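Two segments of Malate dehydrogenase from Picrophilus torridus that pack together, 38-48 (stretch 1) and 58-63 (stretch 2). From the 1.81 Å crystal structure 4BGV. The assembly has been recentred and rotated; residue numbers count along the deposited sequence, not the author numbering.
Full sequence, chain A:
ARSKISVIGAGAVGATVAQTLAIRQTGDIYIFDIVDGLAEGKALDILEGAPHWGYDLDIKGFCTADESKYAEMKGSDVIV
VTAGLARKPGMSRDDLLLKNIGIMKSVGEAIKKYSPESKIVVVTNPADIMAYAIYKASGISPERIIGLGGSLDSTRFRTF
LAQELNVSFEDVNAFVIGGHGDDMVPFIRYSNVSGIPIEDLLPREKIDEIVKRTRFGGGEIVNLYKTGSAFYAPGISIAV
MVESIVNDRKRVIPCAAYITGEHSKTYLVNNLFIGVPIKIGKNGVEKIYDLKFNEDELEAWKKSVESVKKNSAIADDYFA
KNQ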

ATOM      1  N   LEU A  38      -5.244 -16.365  24.840  1.00 11.82           N
ATOM      2  CA  LEU A  38      -4.302 -16.261  23.718  1.00 12.96           C
ATOM      3  C   LEU A  38      -4.887 -15.541  22.514  1.00 13.09           C
ATOM      4  O   LEU A  38      -4.288 -14.592  22.007  1.00 10.45           O
ATOM      5  N   ALA A  39      -6.049 -15.987  22.049  1.00  9.54           N
ATOM      6  CA  ALA A  39      -6.672 -15.336  20.899  1.00  8.84           C
ATOM      7  C   ALA A  39      -7.089 -13.897  21.218  1.00  9.97           C
ATOM      8  O   ALA A  39      -6.905 -13.005  20.399  1.00  9.10           O
ATOM      9  N   GLU A  40      -7.653 -13.673  22.401  1.00 11.13           N
ATOM     10  CA  GLU A  40      -7.995 -12.308  22.819  1.00 10.20           C
ATOM     11  C   GLU A  40      -6.744 -11.407  22.861  1.00 12.29           C
ATOM     12  O   GLU A  40      -6.777 -10.238  22.440  1.00  9.99           O
ATOM     13  N   GLY A  41      -5.641 -11.955  23.358  1.00 11.53           N
ATOM     14  CA  GLY A  41      -4.398 -11.204  23.431  1.00 11.73           C
ATOM     15  C   GLY A  41      -3.831 -10.882  22.058  1.00 11.21           C
ATOM     16  O   GLY A  41      -3.405  -9.746  21.811  1.00  9.80           O
ATOM     17  N   LYS A  42      -3.818 -11.865  21.161  1.00  9.93           N
ATOM     18  CA  LYS A  42      -3.289 -11.632  19.813  1.00  9.11           C
ATOM     19  C   LYS A  42      -4.148 -10.605  19.086  1.00 11.85           C
ATOM     20  O   LYS A  42      -3.618  -9.687  18.448  1.00  6.96           O
ATOM     21  N   ALA A  43      -5.471 -10.741  19.209  1.00  7.37           N
ATOM     22  CA  ALA A  43      -6.395  -9.793  18.580  1.00 11.95           C
ATOM     23  C   ALA A  43      -6.192  -8.367  19.087  1.00 11.31           C
ATOM     24  O   ALA A  43      -6.163  -7.415  18.299  1.00 10.21           O
ATOM     25  N   LEU A  44      -6.036  -8.217  20.398  1.00  8.42           N
ATOM     26  CA  LEU A  44      -5.898  -6.878  20.968  1.00  9.33           C
ATOM     27  C   LEU A  44      -4.564  -6.231  20.562  1.00  8.98           C
ATOM     28  O   LEU A  44      -4.498  -5.032  20.298  1.00  9.94           O
ATOM     29  N   ASP A  45      -3.506  -7.032  20.538  1.00  8.14           N
ATOM     30  CA  ASP A  45      -2.170  -6.544  20.200  1.00  7.67           C
ATOM     31  C   ASP A  45      -2.202  -6.105  18.743  1.00  9.26           C
ATOM     32  O   ASP A  45      -1.668  -5.063  18.388  1.00  9.15           O
ATOM     33  N   ILE A  46      -2.847  -6.901  17.902  1.00  7.83           N
ATOM     34  CA  ILE A  46      -2.988  -6.544  16.492  1.00  7.96           C
ATOM     35  C   ILE A  46      -3.861  -5.289  16.345  1.00  8.31           C
ATOM     36  O   ILE A  46      -3.505  -4.357  15.620  1.00  9.18           O
ATOM     37  N   LEU A  47      -5.002  -5.268  17.026  1.00  6.68           N
ATOM     38  CA  LEU A  47      -5.903  -4.116  16.933  1.00  7.15           C
ATOM     39  C   LEU A  47      -5.235  -2.819  17.395  1.00  8.32           C
ATOM     40  O   LEU A  47      -5.458  -1.752  16.819  1.00  8.97           O
ATOM     41  N   GLU A  48      -4.420  -2.899  18.440  1.00  9.45           N
ATOM     42  CA  GLU A  48      -3.790  -1.693  18.976  1.00  7.77           C
ATOM     43  C   GLU A  48      -2.803  -1.015  18.015  1.00  7.87           C
ATOM     44  O   GLU A  48      -2.395   0.113  18.260  1.00  9.38           O
ATOM     45  N   ASP A  58     -12.705  -4.567  12.707  1.00 10.57           N
ATOM     46  CA  ASP A  58     -13.057  -5.149  13.982  1.00 12.14           C
ATOM     47  C   ASP A  58     -12.180  -6.381  14.081  1.00 15.12           C
ATOM     48  O   ASP A  58     -12.188  -7.236  13.188  1.00 11.94           O
ATOM     49  N   ILE A  59     -11.375  -6.454  15.132  1.00  8.73           N
ATOM     50  CA  ILE A  59     -10.487  -7.592  15.311  1.00  9.93           C
ATOM     51  C   ILE A  59     -10.705  -8.110  16.727  1.00 14.03           C
ATOM     52  O   ILE A  59     -10.477  -7.382  17.700  1.00 11.05           O
ATOM     53  N   LYS A  60     -11.202  -9.340  16.837  1.00  8.31           N
ATOM     54  CA  LYS A  60     -11.616  -9.881  18.142  1.00  9.30           C
ATOM     55  C   LYS A  60     -11.028 -11.269  18.372  1.00  9.56           C
ATOM     56  O   LYS A  60     -10.722 -11.986  17.410  1.00 11.97           O
ATOM     57  N   GLY A  61     -10.860 -11.651  19.636  1.00  9.44           N
ATOM     58  CA  GLY A  61     -10.373 -12.990  19.947  1.00 11.45           C
ATOM     59  C   GLY A  61     -11.234 -13.702  20.981  1.00 14.42           C
ATOM     60  O   GLY A  61     -11.765 -13.062  21.888  1.00 10.03           O
ATOM     61  N   PHE A  62     -11.349 -15.028  20.865  1.00 11.35           N
ATOM     62  CA  PHE A  62     -12.238 -15.799  21.723  1.00 15.17           C
ATOM     63  C   PHE A  62     -11.583 -17.092  22.183  1.00 14.59           C
ATOM     64  O   PHE A  62     -10.806 -17.688  21.436  1.00 11.29           O
ATOM     65  N   CYS A  63     -11.911 -17.530  23.398  1.00 13.65           N
ATOM     66  CA  CYS A  63     -11.405 -18.801  23.905  1.00 13.95           C
ATOM     67  C   CYS A  63     -12.397 -19.919  23.603  1.00 13.32           C
ATOM     68  O   CYS A  63     -13.570 -19.829  23.962  1.00 16.71           O
TER

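A helix can come very close to a β-strand where the residues between them are small, and this pair of segments from malate dehydrogenase illustrates the principle. Helix and strand run nearly antiparallel, at 169°, and their axes approach to 5.6 Å. At the apolar centre sits Ile-59, the residue most covered by the opposing segment. Its CA-to-CB bond points toward the helix, and its side chain, with chi1 m and chi2 t, meets three helical residues. Its CD1 lies 3.7 Å from CG2 of Ile-46 (chi1 m, chi2 t), its CB is 4.1 Å from CD1 of Leu-47 (chi1 t, chi2 p), and its CG2 is 4.0 Å from CB of Ala-43. One branched side chain thus touches an isoleucine, a leucine and an alanine of the helix.

Further along the strand the packing becomes tighter and side chains give way to backbone. The methyl of Ala-43 rests against the strand, its CB 3.4 Å from both Lys-60 C and Gly-61 N. Gly-61 then lets the main chains meet: its CA is 3.8 Å from CA of Glu-40 and makes a CA-H...O contact with Ala-39 O at 3.5 Å, with an angle of 163° at the hydrogen. A CB modelled on Gly-61 would point toward the helix and clash with Ala-39 O and Glu-40 N. Ala-39 CB approaches Phe-62 O at 3.5 Å, while the Phe-62 side chain (chi1 m) starts away from the helix.

At the polar edge, the CA-to-CB bond of Glu-40 runs sideways to the strand, and its side chain has chi1 t and chi2 t. The CA-to-CB bond of Lys-60 points away from the helix, and its NZ forms a long salt bridge of 3.7 Å with Asp-58 OD1 within the same segment. No hydrogen bond joins helix to strand; the contacts across them are apolar packing, close backbone approaches and one CA-H...O contact.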

ATOM      1  CB  LEU A  38      -3.757 -17.635  23.295  1.00 10.72           C
ATOM      2  CG  LEU A  38      -2.683 -17.614  22.192  1.00 12.60           C
ATOM      3  CD1 LEU A  38      -1.415 -16.919  22.712  1.00 13.85           C
ATOM      4  CD2 LEU A  38      -2.364 -19.045  21.711  1.00 16.35           C
ATOM      5  CB  ALA A  39      -7.861 -16.134  20.394  1.00  9.57           C
ATOM      6  CB  GLU A  40      -8.702 -12.335  24.188  1.00 15.13           C
ATOM      7  CG  GLU A  40      -8.917 -10.973  24.816  1.00 22.97           C
ATOM      8  CD  GLU A  40      -9.746 -11.032  26.098  1.00 30.32           C
ATOM      9  OE1 GLU A  40     -10.168 -12.141  26.491  1.00 28.95           O
ATOM     10  OE2 GLU A  40      -9.979  -9.958  26.701  1.00 31.85           O
ATOM     11  CB  LYS A  42      -3.203 -12.943  19.004  1.00  8.15           C
ATOM     12  CG  LYS A  42      -2.200 -13.950  19.561  1.00 10.82           C
ATOM     13  CD  LYS A  42      -0.749 -13.514  19.334  1.00 10.56           C
ATOM     14  CE  LYS A  42       0.287 -14.558  19.827  1.00 12.71           C
ATOM     15  NZ  LYS A  42       0.308 -15.804  18.998  1.00  9.31           N
ATOM     16  CB  ALA A  43      -7.834 -10.221  18.808  1.00 11.76           C
ATOM     17  CB  LEU A  44      -6.044  -6.908  22.498  1.00 10.32           C
ATOM     18  CG  LEU A  44      -6.049  -5.541  23.213  1.00 11.04           C
ATOM     19  CD1 LEU A  44      -7.114  -4.612  22.623  1.00 11.59           C
ATOM     20  CD2 LEU A  44      -6.279  -5.683  24.728  1.00 10.29           C
ATOM     21  CB  ASP A  45      -1.149  -7.677  20.416  1.00  9.37           C
ATOM     22  CG  ASP A  45       0.306  -7.194  20.447  1.00  9.24           C
ATOM     23  OD1 ASP A  45       0.573  -5.965  20.440  1.00  8.73           O
ATOM     24  OD2 ASP A  45       1.197  -8.070  20.482  1.00  8.86           O
ATOM     25  CB  ILE A  46      -3.573  -7.724  15.678  1.00  6.93           C
ATOM     26  CG1 ILE A  46      -2.521  -8.845  15.538  1.00  8.62           C
ATOM     27  CG2 ILE A  46      -4.053  -7.246  14.304  1.00  9.34           C
ATOM     28  CD1 ILE A  46      -3.089 -10.190  15.026  1.00  8.60           C
ATOM     29  CB  LEU A  47      -7.172  -4.336  17.763  1.00  7.55           C
ATOM     30  CG  LEU A  47      -8.229  -3.243  17.618  1.00 10.35           C
ATOM     31  CD1 LEU A  47      -8.771  -3.231  16.189  1.00 11.56           C
ATOM     32  CD2 LEU A  47      -9.350  -3.457  18.640  1.00 13.76           C
ATOM     33  CB  GLU A  48      -3.144  -1.958  20.351  1.00  8.22           C
ATOM     34  CG  GLU A  48      -4.200  -2.136  21.436  1.00  8.72           C
ATOM     35  CD  GLU A  48      -3.656  -2.545  22.787  1.00 13.40           C
ATOM     36  OE1 GLU A  48      -2.446  -2.864  22.891  1.00 10.51           O
ATOM     37  OE2 GLU A  48      -4.458  -2.517  23.760  1.00 11.33           O
ATOM     38  CB  ASP A  58     -14.542  -5.508  13.948  1.00 22.48           C
ATOM     39  CG  ASP A  58     -15.056  -6.029  15.265  1.00 37.20           C
ATOM     40  OD1 ASP A  58     -14.373  -5.838  16.297  1.00 42.46           O
ATOM     41  OD2 ASP A  58     -16.156  -6.628  15.260  1.00 40.90           O
ATOM     42  CB  ILE A  59      -9.017  -7.177  15.088  1.00  9.88           C
ATOM     43  CG1 ILE A  59      -8.872  -6.524  13.696  1.00 11.48           C
ATOM     44  CG2 ILE A  59      -8.094  -8.374  15.255  1.00 11.68           C
ATOM     45  CD1 ILE A  59      -7.469  -6.097  13.358  1.00 15.05           C
ATOM     46  CB  LYS A  60     -13.142  -9.956  18.224  1.00 17.07           C
ATOM     47  CG  LYS A  60     -13.844  -8.606  18.170  1.00 23.88           C
ATOM     48  CD  LYS A  60     -15.342  -8.772  18.407  1.00 29.84           C
ATOM     49  CE  LYS A  60     -16.063  -7.429  18.427  1.00 36.09           C
ATOM     50  NZ  LYS A  60     -15.769  -6.647  19.656  1.00 43.05           N
ATOM     51  CB  PHE A  62     -13.523 -16.134  20.967  1.00 11.83           C
ATOM     52  CG  PHE A  62     -14.272 -14.929  20.501  1.00 13.71           C
ATOM     53  CD1 PHE A  62     -15.152 -14.275  21.354  1.00 17.02           C
ATOM     54  CD2 PHE A  62     -14.064 -14.422  19.223  1.00 14.59           C
ATOM     55  CE1 PHE A  62     -15.846 -13.141  20.933  1.00 17.20           C
ATOM     56  CE2 PHE A  62     -14.744 -13.293  18.792  1.00 14.05           C
ATOM     57  CZ  PHE A  62     -15.639 -12.654  19.647  1.00 17.41           C
ATOM     58  CB  CYS A  63     -11.128 -18.731  25.412  1.00 18.82           C
ATOM     59  SG  CYS A  63     -10.462 -20.277  26.082  1.00 22.20           S
TER